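Local coordinates for protein ribosomal RNA methyltransferase, putative (Plasmodium falciparum, PDB 2PLW) that binds S-adenosylmethionine and probably transfers its methyl group to a uridine 2'-hydroxyl of ribosomal RNA, as other RlmE/FtsJ-family methyltransferases do, at residues 6-9 / 10-13; 70-73 / 74-78; 159-162 / 163-166. One frame throughout, in Å; residues are numbered along the deposited sequence.

Contact 1 (6-9 / 10-13); sequences AAYK and LIEL. With SO4 (sulfate ion), chain B.
Ile11, Glu12 and Leu13 each give their backbone N-H to the carbonyl four residues back, on Ala7, Tyr8 and Lys9, at N to O distances of 3.0 to 3.1 Å, the regular alpha-helical pattern in the first turns of helix 7-17. This helix precedes the first strand, 24-29, of the FtsJ-like methyltransferase domain, the part of a longer protein that the chain represents. Tyr8 and Ile11, one turn apart, supply the main side-chain touch. They lie side by side and point the same way, and Ile11 CD1 comes to 3.8 Å from Tyr8 CD1, reaching the ring obliquely. The Ile11 branch owes this position to CG1 standing anti to the carbonyl carbon (chi1 -68°), which turns it back toward the N-terminal end of the helix; CG1 there also passes 3.4 Å from Ala7 O. The far end of the tyrosine is polar: Tyr8 OH donates to O1 of a sulfate ion at 2.8 Å, with that oxygen at the ring edge near its plane. Tyr2 N holds the same sulfate, which probably comes from the crystallisation liquor, and the Tyr2 ring meets that of Tyr8 edge-to-face. On another side, Leu13 lays CG 3.3 Å from Lys9 O, while the carboxylate of Glu12 forms a salt bridge with Lys180. Ala6, just ahead of these turns, touches S-adenosylmethionine and gives its carbonyl to Trp36 NE1, linking the helix start to the cofactor pocket. Ala7, Leu10 and Ile11 pack on helix 35-43 through Ser35, Val39, Trp36 and Arg43, and Lys9 and Leu13 lie on Tyr190 of strand 188-196.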
loop_
_atom_site.group_PDB
_atom_site.type_symbol
_atom_site.label_atom_id
_atom_site.label_comp_id
_atom_site.label_asym_id
_atom_site.label_seq_id
_atom_site.Cartn_x
_atom_site.Cartn_y
_atom_site.Cartn_z
ATOM N N ALA A 6 -9.356 7.721 8.754
ATOM C CA ALA A 6 -8.197 7.494 7.845
ATOM C C ALA A 6 -8.523 7.801 6.358
ATOM O O ALA A 6 -7.626 8.189 5.586
ATOM C CB ALA A 6 -7.663 6.064 7.989
ATOM N N ALA A 7 -9.796 7.646 5.965
ATOM C CA ALA A 7 -10.251 8.013 4.614
ATOM C C ALA A 7 -9.724 9.371 4.179
ATOM O O ALA A 7 -9.342 9.543 3.038
ATOM C CB ALA A 7 -11.801 8.004 4.522
ATOM N N TYR A 8 -9.689 10.338 5.095
ATOM C CA TYR A 8 -9.280 11.691 4.716
ATOM C C TYR A 8 -7.804 11.811 4.348
ATOM O O TYR A 8 -7.445 12.705 3.595
ATOM C CB TYR A 8 -9.697 12.704 5.790
ATOM C CG TYR A 8 -11.213 12.771 5.838
ATOM C CD1 TYR A 8 -11.919 13.445 4.852
ATOM C CD2 TYR A 8 -11.932 12.117 6.846
ATOM C CE1 TYR A 8 -13.315 13.498 4.858
ATOM C CE2 TYR A 8 -13.321 12.137 6.859
ATOM C CZ TYR A 8 -14.007 12.835 5.862
ATOM O OH TYR A 8 -15.386 12.899 5.862
ATOM N N LYS A 9 -6.971 10.903 4.864
ATOM C CA LYS A 9 -5.565 10.825 4.436
ATOM C C LYS A 9 -5.460 10.374 2.983
ATOM O O LYS A 9 -4.623 10.854 2.255
ATOM C CB LYS A 9 -4.779 9.867 5.340
ATOM C CG LYS A 9 -4.658 10.413 6.761
ATOM C CD LYS A 9 -3.668 9.642 7.630
ATOM C CE LYS A 9 -4.244 8.324 8.073
ATOM N NZ LYS A 9 -3.750 7.885 9.419
ATOM N N LEU A 10 -6.284 9.407 2.571
ATOM C CA LEU A 10 -6.232 8.975 1.167
ATOM C C LEU A 10 -6.792 10.041 0.238
ATOM O O LEU A 10 -6.241 10.309 -0.833
ATOM C CB LEU A 10 -6.907 7.618 0.960
ATOM C CG LEU A 10 -6.740 7.088 -0.481
ATOM C CD1 LEU A 10 -5.252 6.914 -0.889
ATOM C CD2 LEU A 10 -7.457 5.766 -0.599
ATOM N N ILE A 11 -7.883 10.678 0.667
ATOM C CA ILE A 11 -8.436 11.814 -0.093
ATOM C C ILE A 11 -7.360 12.904 -0.327
ATOM O O ILE A 11 -7.206 13.410 -1.432
ATOM C CB ILE A 11 -9.695 12.374 0.620
ATOM C CG1 ILE A 11 -10.831 11.355 0.542
ATOM C CG2 ILE A 11 -10.114 13.723 0.020
ATOM C CD1 ILE A 11 -11.900 11.517 1.620
ATOM N N GLU A 12 -6.603 13.246 0.713
ATOM C CA GLU A 12 -5.527 14.219 0.612
ATOM C C GLU A 12 -4.455 13.741 -0.377
ATOM O O GLU A 12 -4.017 14.492 -1.241
ATOM C CB GLU A 12 -4.932 14.459 2.005
ATOM C CG GLU A 12 -3.698 15.333 2.050
ATOM C CD GLU A 12 -3.096 15.453 3.452
ATOM O OE1 GLU A 12 -3.740 15.010 4.443
ATOM O OE2 GLU A 12 -1.959 16.001 3.544
ATOM N N LEU A 13 -4.051 12.474 -0.238
ATOM C CA LEU A 13 -3.035 11.899 -1.105
ATOM C C LEU A 13 -3.452 11.944 -2.574
ATOM O O LEU A 13 -2.670 12.360 -3.431
ATOM C CB LEU A 13 -2.727 10.459 -0.691
ATOM C CG LEU A 13 -1.820 10.306 0.535
ATOM C CD1 LEU A 13 -1.895 8.861 1.017
ATOM C CD2 LEU A 13 -0.389 10.705 0.193
HETATM S S SO4 B . -17.839 10.670 7.251
HETATM O O1 SO4 B . -16.422 10.868 7.572
HETATM O O2 SO4 B . -18.433 11.995 7.075
HETATM O O3 SO4 B . -18.011 9.888 6.035
HETATM O O4 SO4 B . -18.471 9.924 8.319
#

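Contact 2 (70-73 / 74-78); sequences GEIG and KDNMN. With SAM (S-adenosylmethionine), chain C.
With CG anti to the carbonyl carbon (chi1 -59°), Asp75 swings its carboxylate back onto Glu71 N, and Asn76, at chi1 58°, turns its amide oxygen onto Gly73 N. Both bonds close a tight turn in the loop after strand 66-69 in this Rossmann-like methyltransferase fold, where the loop supports the adenine of S-adenosylmethionine. Asp75 OD2 accepts from Glu71 N at 2.6 Å on its anti lone pair, while its other oxygen, OD1, takes a salt bridge from Lys74 NZ on the syn side but out of the carboxylate plane. Glu71 O receives two donors, Lys74 N and Asp75 N, so the turn is pinned from its backbone as well. The extended Glu71 side chain crosses that of Lys74, bringing OE1 to 3.3 Å from the lysine CD; the charged ends stay apart. Gly73 adopts a positive phi of 97°, at which a side chain would jam against the carbonyl oxygen of Ile72. Ile72, held between these grips, reads the adenine edge with its backbone: its N donates to SAM N1 at 2.9 Å and its O accepts from SAM N6 at 3.0 Å. Its side chain, with CB 3.8 Å from SAM N1, packs on Val94 and on Ile136 and Phe139 of helix 122-143. Next along the chain, Gly73 N donates to Asn76 OD1 at 2.8 Å, in the carbonyl plane of that amide.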
loop_
_atom_site.group_PDB
_atom_site.type_symbol
_atom_site.label_atom_id
_atom_site.label_comp_id
_atom_site.label_asym_id
_atom_site.label_seq_id
_atom_site.Cartn_x
_atom_site.Cartn_y
_atom_site.Cartn_z
ATOM N N GLY A 70 -4.574 -11.630 5.317
ATOM C CA GLY A 70 -3.172 -12.048 5.306
ATOM C C GLY A 70 -2.218 -11.007 5.824
ATOM O O GLY A 70 -2.478 -9.815 5.740
ATOM N N GLU A 71 -1.113 -11.461 6.397
ATOM C CA GLU A 71 -0.109 -10.542 6.869
ATOM C C GLU A 71 1.020 -10.476 5.832
ATOM O O GLU A 71 1.721 -11.463 5.604
ATOM C CB GLU A 71 0.419 -10.998 8.237
ATOM C CG GLU A 71 1.573 -10.145 8.753
ATOM C CD GLU A 71 2.014 -10.550 10.154
ATOM O OE1 GLU A 71 1.558 -11.599 10.652
ATOM O OE2 GLU A 71 2.821 -9.818 10.742
ATOM N N ILE A 72 1.179 -9.326 5.177
ATOM C CA ILE A 72 2.263 -9.205 4.210
ATOM C C ILE A 72 3.603 -9.361 4.940
ATOM O O ILE A 72 3.785 -8.829 6.030
ATOM C CB ILE A 72 2.168 -7.877 3.409
ATOM C CG1 ILE A 72 0.856 -7.862 2.628
ATOM C CG2 ILE A 72 3.392 -7.708 2.519
ATOM C CD1 ILE A 72 0.719 -8.937 1.528
ATOM N N GLY A 73 4.508 -10.137 4.364
ATOM C CA GLY A 73 5.748 -10.475 5.056
ATOM C C GLY A 73 5.668 -11.831 5.736
ATOM O O GLY A 73 6.672 -12.324 6.244
ATOM N N LYS A 74 4.479 -12.430 5.752
ATOM C CA LYS A 74 4.263 -13.750 6.364
ATOM C C LYS A 74 3.412 -14.698 5.505
ATOM O O LYS A 74 3.838 -15.806 5.149
ATOM C CB LYS A 74 3.629 -13.579 7.752
ATOM C CG LYS A 74 3.247 -14.874 8.458
ATOM C CD LYS A 74 2.291 -14.628 9.601
ATOM C CE LYS A 74 1.940 -15.918 10.334
ATOM N NZ LYS A 74 1.419 -16.994 9.421
ATOM N N ASP A 75 2.194 -14.254 5.189
ATOM C CA ASP A 75 1.223 -15.033 4.409
ATOM C C ASP A 75 1.360 -14.914 2.891
ATOM O O ASP A 75 0.617 -15.536 2.147
ATOM C CB ASP A 75 -0.192 -14.647 4.837
ATOM C CG ASP A 75 -0.429 -14.894 6.311
ATOM O OD1 ASP A 75 -0.103 -16.021 6.775
ATOM O OD2 ASP A 75 -0.936 -13.980 6.999
ATOM N N ASN A 76 2.264 -14.073 2.419
ATOM C CA ASN A 76 2.707 -14.215 1.035
ATOM C C ASN A 76 4.001 -15.013 1.087
ATOM O O ASN A 76 4.725 -14.964 2.079
ATOM C CB ASN A 76 2.906 -12.876 0.313
ATOM C CG ASN A 76 3.918 -11.976 1.002
ATOM O OD1 ASN A 76 3.701 -11.502 2.113
ATOM N ND2 ASN A 76 5.053 -11.770 0.360
ATOM N N MET A 77 4.276 -15.753 0.022
ATOM C CA MET A 77 5.336 -16.783 0.087
ATOM C C MET A 77 6.760 -16.239 -0.057
ATOM O O MET A 77 7.715 -16.735 0.585
ATOM C CB MET A 77 5.047 -17.881 -0.933
ATOM C CG MET A 77 6.056 -19.010 -0.878
ATOM S SD MET A 77 5.999 -19.826 0.731
ATOM C CE MET A 77 5.186 -21.362 0.284
ATOM N N ASN A 78 6.916 -15.216 -0.899
ATOM C CA ASN A 78 8.228 -14.695 -1.198
ATOM C C ASN A 78 8.474 -13.431 -0.379
ATOM O O ASN A 78 7.964 -12.341 -0.691
ATOM C CB ASN A 78 8.387 -14.491 -2.712
ATOM C CG ASN A 78 9.701 -13.815 -3.103
ATOM O OD1 ASN A 78 10.560 -13.489 -2.258
ATOM N ND2 ASN A 78 9.882 -13.648 -4.390
HETATM N N SAM C . -6.385 2.479 5.789
HETATM C CA SAM C . -7.330 1.773 6.719
HETATM C C SAM C . -8.753 2.319 6.600
HETATM O O SAM C . -8.929 3.405 6.045
HETATM O OXT SAM C . -9.744 1.704 7.013
HETATM C CB SAM C . -6.814 1.897 8.158
HETATM C CG SAM C . -5.561 1.035 8.298
HETATM S SD SAM C . -5.036 0.711 9.992
HETATM C CE SAM C . -4.453 2.363 10.406
HETATM C "C5'" SAM C . -3.482 -0.190 9.754
HETATM C "C4'" SAM C . -3.748 -1.657 9.418
HETATM O "O4'" SAM C . -2.512 -2.248 9.006
HETATM C "C3'" SAM C . -4.284 -2.525 10.584
HETATM O "O3'" SAM C . -5.612 -2.938 10.343
HETATM C "C2'" SAM C . -3.323 -3.723 10.632
HETATM O "O2'" SAM C . -3.913 -4.998 10.864
HETATM C "C1'" SAM C . -2.661 -3.645 9.269
HETATM N N9 SAM C . -1.360 -4.307 9.148
HETATM C C8 SAM C . -0.222 -4.123 9.905
HETATM N N7 SAM C . 0.754 -4.914 9.412
HETATM C C5 SAM C . 0.247 -5.590 8.349
HETATM C C6 SAM C . 0.786 -6.522 7.461
HETATM N N6 SAM C . 2.045 -6.924 7.566
HETATM N N1 SAM C . 0.013 -7.038 6.451
HETATM C C2 SAM C . -1.305 -6.649 6.289
HETATM N N3 SAM C . -1.841 -5.715 7.156
HETATM C C4 SAM C . -1.080 -5.215 8.172
#

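Contact 3 (159-162 / 163-166); sequences QTNN and LKTY
Leu163 opens the second segment of this helix start by giving its N-H to Gln159 O at 3.1 Å, and its side chain folds back the same way: with CG anti to the carbonyl carbon (chi1 -71°), that atom rests 3.6 Å from Gln159 O. Beside this bond the amides of Gln159 and Asn162 meet, Asn162 ND2 donating to Gln159 OE1 at 3.0 Å. The acceptor lies in the amide plane of Asn162, but the donor stands well above the Gln159 carbonyl plane. Lys164 follows, its N-H bonded to Thr160 O. Its fully extended side chain runs beside Asn161 in the same direction, with CD 4.0 Å from Asn161 ND2, and carries NZ on to a weak hydrogen bond with Thr176 OG1. Thr165 then meets Asn161 O through its N-H, at 2.9 Å. Its hydroxyl, OG1, lies 3.2 Å from that same oxygen. Tyr166 closes the sequence with a bond from its N to Asn162 O at 2.9 Å; its CB passes that oxygen while the ring leads away. At the helix start, Thr160 OG1 is hydrogen-bonded to Gly157 N and Gln159 N to His126. Helix 160-168 is the connection between strands 148-155 and 171-176 of the Rossmann-like sheet, and this is plain packing of it against the core: Leu163 touches Thr133 and Leu134 of helix 122-143 and Met154 of strand 148-155, while Thr160 and Lys164 touch Ile189 and Leu191 of strand 188-196.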
loop_
_atom_site.group_PDB
_atom_site.type_symbol
_atom_site.label_atom_id
_atom_site.label_comp_id
_atom_site.label_asym_id
_atom_site.label_seq_id
_atom_site.Cartn_x
_atom_site.Cartn_y
_atom_site.Cartn_z
ATOM N N GLN A 159 16.195 6.167 9.023
ATOM C CA GLN A 159 16.331 5.328 7.832
ATOM C C GLN A 159 15.409 5.714 6.682
ATOM O O GLN A 159 15.469 5.130 5.608
ATOM C CB GLN A 159 16.034 3.861 8.176
ATOM C CG GLN A 159 16.946 3.325 9.286
ATOM C CD GLN A 159 18.389 3.317 8.840
ATOM O OE1 GLN A 159 18.757 2.567 7.949
ATOM N NE2 GLN A 159 19.208 4.165 9.444
ATOM N N THR A 160 14.534 6.675 6.907
ATOM C CA THR A 160 13.587 7.054 5.877
ATOM C C THR A 160 14.277 7.386 4.560
ATOM O O THR A 160 13.879 6.897 3.492
ATOM C CB THR A 160 12.676 8.203 6.374
ATOM O OG1 THR A 160 11.957 7.734 7.510
ATOM C CG2 THR A 160 11.667 8.622 5.306
ATOM N N ASN A 161 15.323 8.201 4.611
ATOM C CA ASN A 161 15.935 8.583 3.364
ATOM C C ASN A 161 16.656 7.436 2.657
ATOM O O ASN A 161 16.646 7.355 1.423
ATOM C CB ASN A 161 16.805 9.825 3.514
ATOM C CG ASN A 161 16.438 10.872 2.495
ATOM O OD1 ASN A 161 17.158 11.082 1.514
ATOM N ND2 ASN A 161 15.262 11.479 2.672
ATOM N N ASN A 162 17.233 6.522 3.434
ATOM C CA ASN A 162 17.768 5.295 2.850
ATOM C C ASN A 162 16.698 4.552 2.037
ATOM O O ASN A 162 16.955 4.077 0.920
ATOM C CB ASN A 162 18.310 4.363 3.927
ATOM C CG ASN A 162 19.544 4.896 4.626
ATOM O OD1 ASN A 162 20.304 5.742 4.096
ATOM N ND2 ASN A 162 19.759 4.400 5.840
ATOM N N LEU A 163 15.504 4.450 2.611
ATOM C CA LEU A 163 14.407 3.735 1.958
ATOM C C LEU A 163 13.956 4.493 0.729
ATOM O O LEU A 163 13.674 3.906 -0.328
ATOM C CB LEU A 163 13.244 3.544 2.934
ATOM C CG LEU A 163 13.555 2.513 4.032
ATOM C CD1 LEU A 163 12.317 2.210 4.837
ATOM C CD2 LEU A 163 14.085 1.245 3.443
ATOM N N LYS A 164 13.909 5.800 0.856
ATOM C CA LYS A 164 13.534 6.630 -0.299
ATOM C C LYS A 164 14.504 6.388 -1.462
ATOM O O LYS A 164 14.086 6.140 -2.597
ATOM C CB LYS A 164 13.506 8.089 0.108
ATOM C CG LYS A 164 12.997 9.003 -0.972
ATOM C CD LYS A 164 13.041 10.428 -0.454
ATOM C CE LYS A 164 12.526 11.384 -1.470
ATOM N NZ LYS A 164 12.428 12.748 -0.842
ATOM N N THR A 165 15.805 6.369 -1.160
ATOM C CA THR A 165 16.832 6.156 -2.181
ATOM C C THR A 165 16.724 4.771 -2.794
ATOM O O THR A 165 16.873 4.575 -4.008
ATOM C CB THR A 165 18.214 6.406 -1.602
ATOM O OG1 THR A 165 18.301 7.796 -1.280
ATOM C CG2 THR A 165 19.302 6.032 -2.601
ATOM N N TYR A 166 16.415 3.803 -1.949
ATOM C CA TYR A 166 16.230 2.462 -2.442
ATOM C C TYR A 166 15.074 2.423 -3.457
ATOM O O TYR A 166 15.181 1.821 -4.530
ATOM C CB TYR A 166 15.958 1.531 -1.258
ATOM C CG TYR A 166 15.781 0.099 -1.660
ATOM C CD1 TYR A 166 16.779 -0.590 -2.341
ATOM C CD2 TYR A 166 14.604 -0.578 -1.345
ATOM C CE1 TYR A 166 16.608 -1.935 -2.709
ATOM C CE2 TYR A 166 14.431 -1.906 -1.699
ATOM C CZ TYR A 166 15.428 -2.573 -2.383
ATOM O OH TYR A 166 15.211 -3.895 -2.714
#

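From the N terminus the three contacts come in series, none enclosing or crossing another, and each closes only a local turn. Contact 1 forms the first turns of helix 7-17, packed on helix 35-43 beside the methionine end of the cofactor. Contact 2 shapes the loop after edge strand 66-69, at the adenine end, and lies across the chain's centre from contact 1, about 26 Å between centres. Contact 3 begins helix 160-168, which in sequence links strands 148-155 and 171-176, its centre about 23 Å from the centre of either other contact. Helix 122-143 is a shared neighbour of contacts 2 and 3, and strand 188-196 of contacts 1 and 3.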